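5-Carboxyvanillate Decarboxylase (Novosphingobium aromaticivorans, PDB 4QRN) probably catalyses the metal-dependent decarboxylation of 5-carboxyvanillate, and binds manganese in the active site of an amidohydrolase-family fold. Local coordinates at residues Leu188-Glu191 with Phe192-Pro195; Pro158-Ser161 with Ala162-His166; Asp344-Arg347 with Ala348-Met352; Thr358-Lys361 with Phe362-Asn366. All blocks are in the same frame, centred on the assembly; numbering follows the deposited sequence. Where two conformers were deposited one is given.

Contact 1: Leu188-Glu191 with Phe192-Pro195; sequences LDEE and FFDP
The ring of F193 is the surface against which L188 and E190 are arranged. L188 crosses it at about a right angle, its methyl CD2 lying 3.9 Å from F193 CB, at the root of the ring. E190 meets the ring further out, its CB 3.8 Å from F193 CD2, while its carboxylate stands almost upright to the ring, the two planes 85° apart. From the neighbouring position F192 CD2 sits 3.6 Å above one face of the F193 ring, offset toward the rim, and F193 CZ lies in the plane of the F192 ring. F192 reaches there because its CG is anti to the backbone N (chi1 179°), whereas F193 swings its ring back beside its own N. With an alanine in place of F193 the ring is gone, which would probably open a gap beside L188 CD2 and E190 CB and leave F192 CD2 without the face it rests on. The backbone carrying the rings makes a 3-10 turn: F193 N donates to E190 O at 3.1 Å, and D194 N to E191 O at 3.0 Å. The F192 amide N gives its hydrogen to a water, 2.9 Å away. The E190 carboxylate is salt-bridged to R186, which also makes a cation-pi contact with F192; this double engagement probably helps to fix the turn that leads into helix 194-203.

Contact 2: Pro158-Ser161 with Ala162-His166; sequences PEWS and AREIH
Four main-chain bonds tie P158-S161 to A162-H166, the shortest from I165 N to S161 O at 2.8 Å. Their i to i+4 spacing is that of a regular alpha-helix. Among the side chains, E159 and R163 share a water rather than a direct salt bridge: it lies 2.9 Å from R163 NH1 and donates to E159 OE1, the two charged atoms staying 5.0 Å apart. R163 folds back through a bent chi3 of -60°, which lays one face of its guanidinium over W160 CA. Its NH2 then comes to the edge of the indole, 3.5 Å from W160 CD1, with the two planes nearly perpendicular. E164 uses the face instead, its CB 4.0 Å from the centroid of the six-membered ring of W160 in a CH-pi contact only 13° off the normal. Its carboxylate, salt-bridged to R167 and hydrogen-bonded to N133, is turned only 23° from the indole plane, CD 3.7 Å from W160 CZ2. W160 also packs on helix 122-142, while A162 and I165 meet helix 194-203. Such an outer helix, following strand 147-149 and preceding strand 177-179, is typical of the beta/alpha barrel of amidohydrolases.

Contact 3: Asp344-Arg347 with Ala348-Met352; sequences DEVR and AMDAM
V346 and D350 run side by side one helical turn apart, and D350 N to V346 O, at 2.9 Å, is the shortest of the main-chain bonds. A348 N to D344 O and M349 N to E345 O continue the same i to i+4 pattern. The last, A351 N to R347 O, is weak at 3.2 Å, as expected where A351 leaves helical geometry; the same amide bonds A348 O, i to i+3. Charge enters through the salt bridge of D344 and R347: R347 NH1 stands 2.9 Å from D344 OD1. The oxygen lies near the guanidinium plane but is met from above its carboxylate, 36° out of plane. R347 reaches it with a chain extended from CG to NE; its NH2 binds Q25 O. Other side-chain contacts are of carbon with oxygen: M349 CG rests 3.2 Å from E345 O, and V346 CG1 is 4.2 Å from D350 OD2, which pairs with R37 while OD1 bonds Y35. Helix 343-350 packs M349 against I319 of helix 316-326 and F363 of helix 356-370, and V346 against Y333 just beyond strand 331-332; across the dimer, E345 bonds Y273 of the second subunit.

Contact 4: Thr358-Lys361 with Phe362-Asn366; sequences TKKK and FFQTN
K360 O is gripped by two backbone amides, Q364 N at 2.9 Å and T365 N at 3.0 Å, which reach it from opposite faces of its carbonyl plane. The first bond is an ordinary i to i+4 link and the second spans i to i+5, so one oxygen serves both as the helix widens into a pi-type turn. N366 N repeats the wider spacing, donating to K361 O at 3.0 Å on a lone pair in the carbonyl plane. T365 turns its hydroxyl between its backbone N and carbonyl carbon (chi1 61°), which puts OG1 3.3 Å from K361 CA and sends CG2 toward the extended chain of K360. K360 and Q364 run alongside each other, and a water accepts from K360 NZ, 3.0 Å away, and from Q364 NE2; Q364 OE1 takes the amide of L36. K359 CG meets the ring of F363 at its edge, 3.9 Å from CD2, and F362 CD2 lies over one face of that ring. N366 crosses K361 with OD1 3.5 Å from K361 CB, and its ND2 donates to V331 O and E328 O. An alanine here removes ND2, which would probably leave both carbonyls without this donor and weaken the tie to strand 331-332 and the loop before it. K361 pairs with E328 and D329, and K359 NZ donates to backbone carbonyls. The three consecutive lysines thus fan out round the helix to separate partners, while K360 O and K361 O both stay hydrogen-bonded through the widened turn.

Along the chain the order is contact 2, contact 1, contact 3, contact 4, all within the same amidohydrolase-type fold. They form two pairs. Contacts 1 and 2 have centres 13 Å apart and touch where P158, opening helix 158-170, packs against F192 and F193 just before helix 194-203. Contacts 3 and 4, 14 Å apart, belong to the successive helices 343-350 and 356-370, joined where K359 NZ reaches the carbonyls of D350 and M352. Between the pairs the centres lie 32 to 40 Å apart, and contact 1 sits across the chain's centre from contacts 3 and 4. Short-range helix chemistry is thus repeated at distant points of the helical layer surrounding the barrel strands.

Contact 1: Leu188-Glu191 with Phe192-Pro195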
loop_
_atom_site.group_PDB
_atom_site.type_symbol
_atom_site.label_atom_id
_atom_site.label_comp_id
_atom_site.label_asym_id
_atom_site.label_seq_id
_atom_site.Cartn_x
_atom_site.Cartn_y
_atom_site.Cartn_z
ATOM N N LEU A 188 6.742 -12.677 11.492
ATOM C CA LEU A 188 6.142 -13.455 12.583
ATOM C C LEU A 188 5.390 -14.682 12.110
ATOM O O LEU A 188 4.980 -15.489 12.940
ATOM C CB LEU A 188 5.212 -12.559 13.408
ATOM C CG LEU A 188 5.910 -11.470 14.232
ATOM C CD1 LEU A 188 4.857 -10.482 14.671
ATOM C CD2 LEU A 188 6.697 -12.040 15.446
ATOM N N ASP A 189 5.204 -14.843 10.799
ATOM C CA ASP A 189 4.604 -16.065 10.275
ATOM C C ASP A 189 5.541 -17.263 10.327
ATOM O O ASP A 189 5.101 -18.380 10.128
ATOM C CB ASP A 189 4.160 -15.855 8.832
ATOM C CG ASP A 189 5.302 -15.413 7.936
ATOM O OD1 ASP A 189 5.681 -14.229 8.013
ATOM O OD2 ASP A 189 5.830 -16.270 7.180
ATOM N N GLU A 190 6.830 -17.047 10.587
ATOM C CA GLU A 190 7.738 -18.196 10.717
ATOM C C GLU A 190 7.408 -18.970 11.982
ATOM O O GLU A 190 7.101 -18.365 13.022
ATOM C CB GLU A 190 9.187 -17.757 10.824
ATOM C CG GLU A 190 9.803 -17.221 9.576
ATOM C CD GLU A 190 11.304 -17.178 9.730
ATOM O OE1 GLU A 190 11.906 -18.210 10.099
ATOM O OE2 GLU A 190 11.883 -16.108 9.525
ATOM N N GLU A 191 7.518 -20.296 11.900
ATOM C CA GLU A 191 7.225 -21.140 13.055
ATOM C C GLU A 191 8.080 -20.770 14.268
ATOM O O GLU A 191 7.639 -20.925 15.408
ATOM C CB GLU A 191 7.450 -22.612 12.715
ATOM C CG GLU A 191 6.414 -23.177 11.753
ATOM C CD GLU A 191 6.358 -24.692 11.768
ATOM O OE1 GLU A 191 7.345 -25.328 12.193
ATOM O OE2 GLU A 191 5.319 -25.247 11.354
ATOM N N PHE A 192 9.303 -20.287 14.039
ATOM C CA PHE A 192 10.187 -19.877 15.130
ATOM C C PHE A 192 9.503 -18.946 16.134
ATOM O O PHE A 192 9.790 -19.011 17.324
ATOM C CB PHE A 192 11.407 -19.202 14.513
ATOM C CG PHE A 192 12.411 -18.688 15.502
ATOM C CD1 PHE A 192 13.219 -19.561 16.222
ATOM C CD2 PHE A 192 12.587 -17.319 15.675
ATOM C CE1 PHE A 192 14.171 -19.079 17.117
ATOM C CE2 PHE A 192 13.538 -16.833 16.561
ATOM C CZ PHE A 192 14.334 -17.710 17.282
ATOM N N PHE A 193 8.614 -18.073 15.658
ATOM C CA PHE A 193 8.007 -17.070 16.526
ATOM C C PHE A 193 6.754 -17.543 17.249
ATOM O O PHE A 193 6.161 -16.787 18.029
ATOM C CB PHE A 193 7.721 -15.789 15.725
ATOM C CG PHE A 193 8.974 -15.189 15.146
ATOM C CD1 PHE A 193 9.890 -14.532 15.951
ATOM C CD2 PHE A 193 9.254 -15.340 13.787
ATOM C CE1 PHE A 193 11.076 -14.023 15.400
ATOM C CE2 PHE A 193 10.411 -14.854 13.240
ATOM C CZ PHE A 193 11.335 -14.190 14.040
ATOM N N ASP A 194 6.366 -18.797 17.046
ATOM C CA ASP A 194 5.125 -19.288 17.613
ATOM C C ASP A 194 4.973 -19.089 19.135
ATOM O O ASP A 194 3.866 -18.817 19.571
ATOM C CB ASP A 194 4.928 -20.765 17.249
ATOM C CG ASP A 194 3.559 -21.268 17.627
ATOM O OD1 ASP A 194 2.568 -20.748 17.072
ATOM O OD2 ASP A 194 3.468 -22.171 18.480
ATOM N N PRO A 195 6.061 -19.192 19.929
ATOM C CA PRO A 195 5.874 -18.962 21.367
ATOM C C PRO A 195 5.246 -17.618 21.718
ATOM O O PRO A 195 4.579 -17.518 22.755
ATOM C CB PRO A 195 7.295 -19.093 21.928
ATOM C CG PRO A 195 7.957 -20.089 20.995
ATOM C CD PRO A 195 7.433 -19.669 19.633
HETATM O O HOH W 1 10.815 -20.953 11.622
#

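Contact 2: Pro158-Ser161 with Ala162-His166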
loop_
_atom_site.group_PDB
_atom_site.type_symbol
_atom_site.label_atom_id
_atom_site.label_comp_id
_atom_site.label_asym_id
_atom_site.label_seq_id
_atom_site.Cartn_x
_atom_site.Cartn_y
_atom_site.Cartn_z
ATOM N N PRO A 158 12.121 -15.761 21.122
ATOM C CA PRO A 158 10.667 -15.880 21.294
ATOM C C PRO A 158 10.260 -16.448 22.642
ATOM O O PRO A 158 9.210 -16.069 23.150
ATOM C CB PRO A 158 10.226 -16.799 20.140
ATOM C CG PRO A 158 11.303 -16.720 19.157
ATOM C CD PRO A 158 12.592 -16.464 19.921
ATOM N N GLU A 159 11.063 -17.326 23.221
ATOM C CA GLU A 159 10.707 -17.899 24.500
ATOM C C GLU A 159 10.837 -16.867 25.621
ATOM O O GLU A 159 9.970 -16.778 26.500
ATOM C CB GLU A 159 11.556 -19.140 24.768
ATOM C CG GLU A 159 11.220 -20.260 23.778
ATOM C CD GLU A 159 12.141 -21.443 23.883
ATOM O OE1 GLU A 159 12.698 -21.659 24.985
ATOM O OE2 GLU A 159 12.302 -22.154 22.860
ATOM N N TRP A 160 11.883 -16.047 25.586
ATOM C CA TRP A 160 11.987 -14.960 26.555
ATOM C C TRP A 160 10.838 -13.987 26.358
ATOM O O TRP A 160 10.230 -13.503 27.317
ATOM C CB TRP A 160 13.319 -14.210 26.441
ATOM C CG TRP A 160 13.382 -13.049 27.381
ATOM C CD1 TRP A 160 13.786 -13.082 28.682
ATOM C CD2 TRP A 160 12.988 -11.697 27.113
ATOM N NE1 TRP A 160 13.684 -11.830 29.232
ATOM C CE2 TRP A 160 13.190 -10.965 28.290
ATOM C CE3 TRP A 160 12.501 -11.033 25.985
ATOM C CZ2 TRP A 160 12.901 -9.605 28.379
ATOM C CZ3 TRP A 160 12.198 -9.676 26.074
ATOM C CH2 TRP A 160 12.413 -8.977 27.264
ATOM N N SER A 161 10.521 -13.705 25.092
ATOM C CA SER A 161 9.432 -12.777 24.797
ATOM C C SER A 161 8.103 -13.273 25.364
ATOM O O SER A 161 7.319 -12.490 25.880
ATOM C CB SER A 161 9.328 -12.540 23.295
ATOM O OG SER A 161 10.452 -11.811 22.796
ATOM N N ALA A 162 7.874 -14.581 25.293
ATOM C CA ALA A 162 6.682 -15.170 25.890
ATOM C C ALA A 162 6.667 -14.939 27.403
ATOM O O ALA A 162 5.631 -14.584 27.978
ATOM C CB ALA A 162 6.608 -16.652 25.558
ATOM N N ARG A 163 7.808 -15.143 28.062
ATOM C CA ARG A 163 7.884 -14.854 29.495
ATOM C C ARG A 163 7.606 -13.385 29.792
ATOM O O ARG A 163 6.963 -13.072 30.805
ATOM C CB ARG A 163 9.247 -15.263 30.087
ATOM C CG ARG A 163 9.482 -16.759 30.004
ATOM C CD ARG A 163 10.717 -17.229 30.764
ATOM N NE ARG A 163 12.004 -16.660 30.336
ATOM C CZ ARG A 163 12.802 -17.165 29.388
ATOM N NH1 ARG A 163 12.434 -18.214 28.657
ATOM N NH2 ARG A 163 13.971 -16.586 29.138
ATOM N N GLU A 164 8.064 -12.493 28.916
ATOM C CA GLU A 164 7.890 -11.062 29.128
ATOM C C GLU A 164 6.443 -10.617 28.860
ATOM O O GLU A 164 5.961 -9.671 29.499
ATOM C CB GLU A 164 8.895 -10.286 28.270
ATOM C CG GLU A 164 9.027 -8.804 28.656
ATOM C CD GLU A 164 9.778 -8.548 29.971
ATOM O OE1 GLU A 164 10.045 -9.494 30.762
ATOM O OE2 GLU A 164 10.108 -7.360 30.218
ATOM N N ILE A 165 5.759 -11.281 27.929
ATOM C CA ILE A 165 4.331 -11.059 27.735
ATOM C C ILE A 165 3.593 -11.400 29.041
ATOM O O ILE A 165 2.749 -10.628 29.512
ATOM C CB ILE A 165 3.834 -11.912 26.566
ATOM C CG1 ILE A 165 4.364 -11.324 25.247
ATOM C CG2 ILE A 165 2.302 -12.010 26.550
ATOM C CD1 ILE A 165 4.291 -12.291 24.088
ATOM N N HIS A 166 3.927 -12.535 29.646
ATOM C CA HIS A 166 3.325 -12.891 30.924
ATOM C C HIS A 166 3.689 -11.919 32.028
ATOM O O HIS A 166 2.830 -11.531 32.810
ATOM C CB HIS A 166 3.710 -14.322 31.277
ATOM C CG HIS A 166 2.821 -15.325 30.617
ATOM N ND1 HIS A 166 1.579 -15.654 31.128
ATOM C CD2 HIS A 166 2.982 -16.066 29.493
ATOM C CE1 HIS A 166 1.012 -16.550 30.342
ATOM N NE2 HIS A 166 1.838 -16.816 29.343
HETATM O O HOH W 2 14.259 -19.824 27.085
#

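Contact 3: Asp344-Arg347 with Ala348-Met352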
loop_
_atom_site.group_PDB
_atom_site.type_symbol
_atom_site.label_atom_id
_atom_site.label_comp_id
_atom_site.label_asym_id
_atom_site.label_seq_id
_atom_site.Cartn_x
_atom_site.Cartn_y
_atom_site.Cartn_z
ATOM N N ASP A 344 -5.179 20.654 15.736
ATOM C CA ASP A 344 -6.237 20.776 14.735
ATOM C C ASP A 344 -6.767 19.419 14.282
ATOM O O ASP A 344 -7.917 19.340 13.846
ATOM C CB ASP A 344 -5.751 21.578 13.520
ATOM C CG ASP A 344 -5.761 23.065 13.746
ATOM O OD1 ASP A 344 -6.453 23.555 14.653
ATOM O OD2 ASP A 344 -5.102 23.752 12.954
ATOM N N GLU A 345 -5.969 18.358 14.350
ATOM C CA GLU A 345 -6.484 17.025 14.004
ATOM C C GLU A 345 -7.521 16.584 15.027
ATOM O O GLU A 345 -8.537 16.014 14.645
ATOM C CB GLU A 345 -5.341 16.017 13.886
ATOM C CG GLU A 345 -4.530 16.235 12.633
ATOM C CD GLU A 345 -3.430 15.211 12.399
ATOM O OE1 GLU A 345 -3.117 14.404 13.307
ATOM O OE2 GLU A 345 -2.891 15.242 11.264
ATOM N N VAL A 346 -7.255 16.817 16.307
ATOM C CA VAL A 346 -8.227 16.453 17.322
ATOM C C VAL A 346 -9.528 17.217 17.071
ATOM O O VAL A 346 -10.613 16.651 17.154
ATOM C CB VAL A 346 -7.704 16.712 18.753
ATOM C CG1 VAL A 346 -8.710 16.181 19.764
ATOM C CG2 VAL A 346 -6.338 16.041 18.960
ATOM N N ARG A 347 -9.430 18.516 16.750
ATOM C CA ARG A 347 -10.617 19.303 16.478
ATOM C C ARG A 347 -11.402 18.736 15.306
ATOM O O ARG A 347 -12.646 18.692 15.335
ATOM C CB ARG A 347 -10.250 20.767 16.227
ATOM C CG ARG A 347 -9.606 21.407 17.418
ATOM C CD ARG A 347 -9.363 22.927 17.232
ATOM N NE ARG A 347 -8.693 23.448 18.433
ATOM C CZ ARG A 347 -7.388 23.703 18.538
ATOM N NH1 ARG A 347 -6.564 23.594 17.503
ATOM N NH2 ARG A 347 -6.901 24.098 19.699
ATOM N N ALA A 348 -10.710 18.350 14.250
ATOM C CA ALA A 348 -11.399 17.796 13.091
ATOM C C ALA A 348 -12.112 16.501 13.468
ATOM O O ALA A 348 -13.247 16.258 13.045
ATOM C CB ALA A 348 -10.425 17.560 11.951
ATOM N N MET A 349 -11.450 15.658 14.244
ATOM C CA MET A 349 -12.051 14.389 14.650
ATOM C C MET A 349 -13.281 14.625 15.528
ATOM O O MET A 349 -14.304 13.953 15.362
ATOM C CB MET A 349 -11.008 13.497 15.347
ATOM C CG MET A 349 -9.817 13.107 14.459
ATOM S SD MET A 349 -10.286 12.136 13.007
ATOM C CE MET A 349 -10.611 13.389 11.773
ATOM N N ASP A 350 -13.187 15.579 16.448
ATOM C CA ASP A 350 -14.321 15.891 17.315
ATOM C C ASP A 350 -15.542 16.307 16.503
ATOM O O ASP A 350 -16.673 16.115 16.962
ATOM C CB ASP A 350 -13.973 17.074 18.221
ATOM C CG ASP A 350 -13.099 16.745 19.417
ATOM O OD1 ASP A 350 -12.956 15.572 19.843
ATOM O OD2 ASP A 350 -12.587 17.735 19.975
ATOM N N ALA A 351 -15.320 16.927 15.338
ATOM C CA ALA A 351 -16.389 17.578 14.575
ATOM C C ALA A 351 -16.830 16.800 13.340
ATOM O O ALA A 351 -17.525 17.335 12.477
ATOM C CB ALA A 351 -15.950 19.000 14.214
ATOM N N MET A 352 -16.467 15.518 13.280
ATOM C CA MET A 352 -16.878 14.707 12.137
ATOM C C MET A 352 -18.398 14.567 12.113
ATOM O O MET A 352 -19.068 14.574 13.145
ATOM C CB MET A 352 -16.254 13.319 12.197
ATOM C CG MET A 352 -14.756 13.357 11.986
ATOM S SD MET A 352 -14.010 11.715 11.729
ATOM C CE MET A 352 -14.009 11.034 13.394
#

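Contact 4: Thr358-Lys361 with Phe362-Asn366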
loop_
_atom_site.group_PDB
_atom_site.type_symbol
_atom_site.label_atom_id
_atom_site.label_comp_id
_atom_site.label_asym_id
_atom_site.label_seq_id
_atom_site.Cartn_x
_atom_site.Cartn_y
_atom_site.Cartn_z
ATOM N N THR A 358 -21.492 6.573 17.529
ATOM C CA THR A 358 -20.338 6.079 16.795
ATOM C C THR A 358 -19.068 6.815 17.212
ATOM O O THR A 358 -17.995 6.204 17.344
ATOM C CB THR A 358 -20.597 6.238 15.296
ATOM O OG1 THR A 358 -21.752 5.466 14.930
ATOM C CG2 THR A 358 -19.364 5.804 14.463
ATOM N N LYS A 359 -19.178 8.130 17.389
ATOM C CA LYS A 359 -18.020 8.922 17.771
ATOM C C LYS A 359 -17.473 8.477 19.136
ATOM O O LYS A 359 -16.253 8.448 19.346
ATOM C CB LYS A 359 -18.378 10.411 17.705
ATOM C CG LYS A 359 -17.209 11.374 17.851
ATOM C CD LYS A 359 -17.617 12.809 17.586
ATOM C CE LYS A 359 -17.847 13.112 16.114
ATOM N NZ LYS A 359 -18.602 14.401 15.950
ATOM N N LYS A 360 -18.367 8.153 20.071
ATOM C CA LYS A 360 -17.936 7.664 21.382
ATOM C C LYS A 360 -17.254 6.297 21.292
ATOM O O LYS A 360 -16.288 6.044 22.018
ATOM C CB LYS A 360 -19.121 7.646 22.366
ATOM C CG LYS A 360 -18.763 7.092 23.714
ATOM C CD LYS A 360 -19.910 7.235 24.700
ATOM C CE LYS A 360 -19.464 6.845 26.105
ATOM N NZ LYS A 360 -20.591 6.933 27.101
ATOM N N LYS A 361 -17.731 5.414 20.418
ATOM C CA LYS A 361 -17.016 4.156 20.178
ATOM C C LYS A 361 -15.598 4.436 19.661
ATOM O O LYS A 361 -14.627 3.860 20.145
ATOM C CB LYS A 361 -17.761 3.297 19.160
ATOM C CG LYS A 361 -19.074 2.735 19.686
ATOM C CD LYS A 361 -19.735 1.884 18.593
ATOM C CE LYS A 361 -21.031 1.257 19.064
ATOM N NZ LYS A 361 -21.545 0.292 18.030
ATOM N N PHE A 362 -15.510 5.305 18.646
ATOM C CA PHE A 362 -14.245 5.645 18.004
ATOM C C PHE A 362 -13.231 6.207 19.003
ATOM O O PHE A 362 -12.078 5.776 19.033
ATOM C CB PHE A 362 -14.547 6.633 16.869
ATOM C CG PHE A 362 -13.318 7.194 16.199
ATOM C CD1 PHE A 362 -12.511 6.392 15.390
ATOM C CD2 PHE A 362 -12.965 8.527 16.352
ATOM C CE1 PHE A 362 -11.378 6.916 14.766
ATOM C CE2 PHE A 362 -11.830 9.050 15.722
ATOM C CZ PHE A 362 -11.058 8.240 14.929
ATOM N N PHE A 363 -13.641 7.167 19.825
ATOM C CA PHE A 363 -12.709 7.820 20.737
ATOM C C PHE A 363 -12.425 7.058 22.016
ATOM O O PHE A 363 -11.353 7.209 22.595
ATOM C CB PHE A 363 -13.212 9.213 21.128
ATOM C CG PHE A 363 -12.776 10.322 20.194
ATOM C CD1 PHE A 363 -11.458 10.752 20.188
ATOM C CD2 PHE A 363 -13.698 10.985 19.387
ATOM C CE1 PHE A 363 -11.059 11.850 19.416
ATOM C CE2 PHE A 363 -13.300 12.056 18.576
ATOM C CZ PHE A 363 -11.986 12.487 18.616
ATOM N N GLN A 364 -13.419 6.312 22.513
ATOM C CA GLN A 364 -13.365 5.783 23.881
ATOM C C GLN A 364 -13.695 4.309 23.992
ATOM O O GLN A 364 -12.882 3.533 24.477
ATOM C CB GLN A 364 -14.324 6.565 24.783
ATOM C CG GLN A 364 -14.318 6.030 26.217
ATOM C CD GLN A 364 -15.422 6.631 27.061
ATOM O OE1 GLN A 364 -15.893 7.749 26.831
ATOM N NE2 GLN A 364 -15.897 5.856 28.011
ATOM N N THR A 365 -14.923 3.907 23.650
ATOM C CA THR A 365 -15.368 2.612 24.151
ATOM C C THR A 365 -14.830 1.427 23.368
ATOM O O THR A 365 -14.733 0.336 23.937
ATOM C CB THR A 365 -16.894 2.536 24.314
ATOM O OG1 THR A 365 -17.519 2.726 23.053
ATOM C CG2 THR A 365 -17.383 3.607 25.291
ATOM N N ASN A 366 -14.449 1.606 22.104
ATOM C CA ASN A 366 -13.769 0.511 21.431
ATOM C C ASN A 366 -12.442 0.193 22.121
ATOM O O ASN A 366 -12.173 -0.962 22.428
ATOM C CB ASN A 366 -13.546 0.833 19.962
ATOM C CG ASN A 366 -14.845 0.846 19.139
ATOM O OD1 ASN A 366 -15.895 0.345 19.563
ATOM N ND2 ASN A 366 -14.757 1.409 17.941
HETATM O O HOH W 3 -18.779 5.916 29.282
#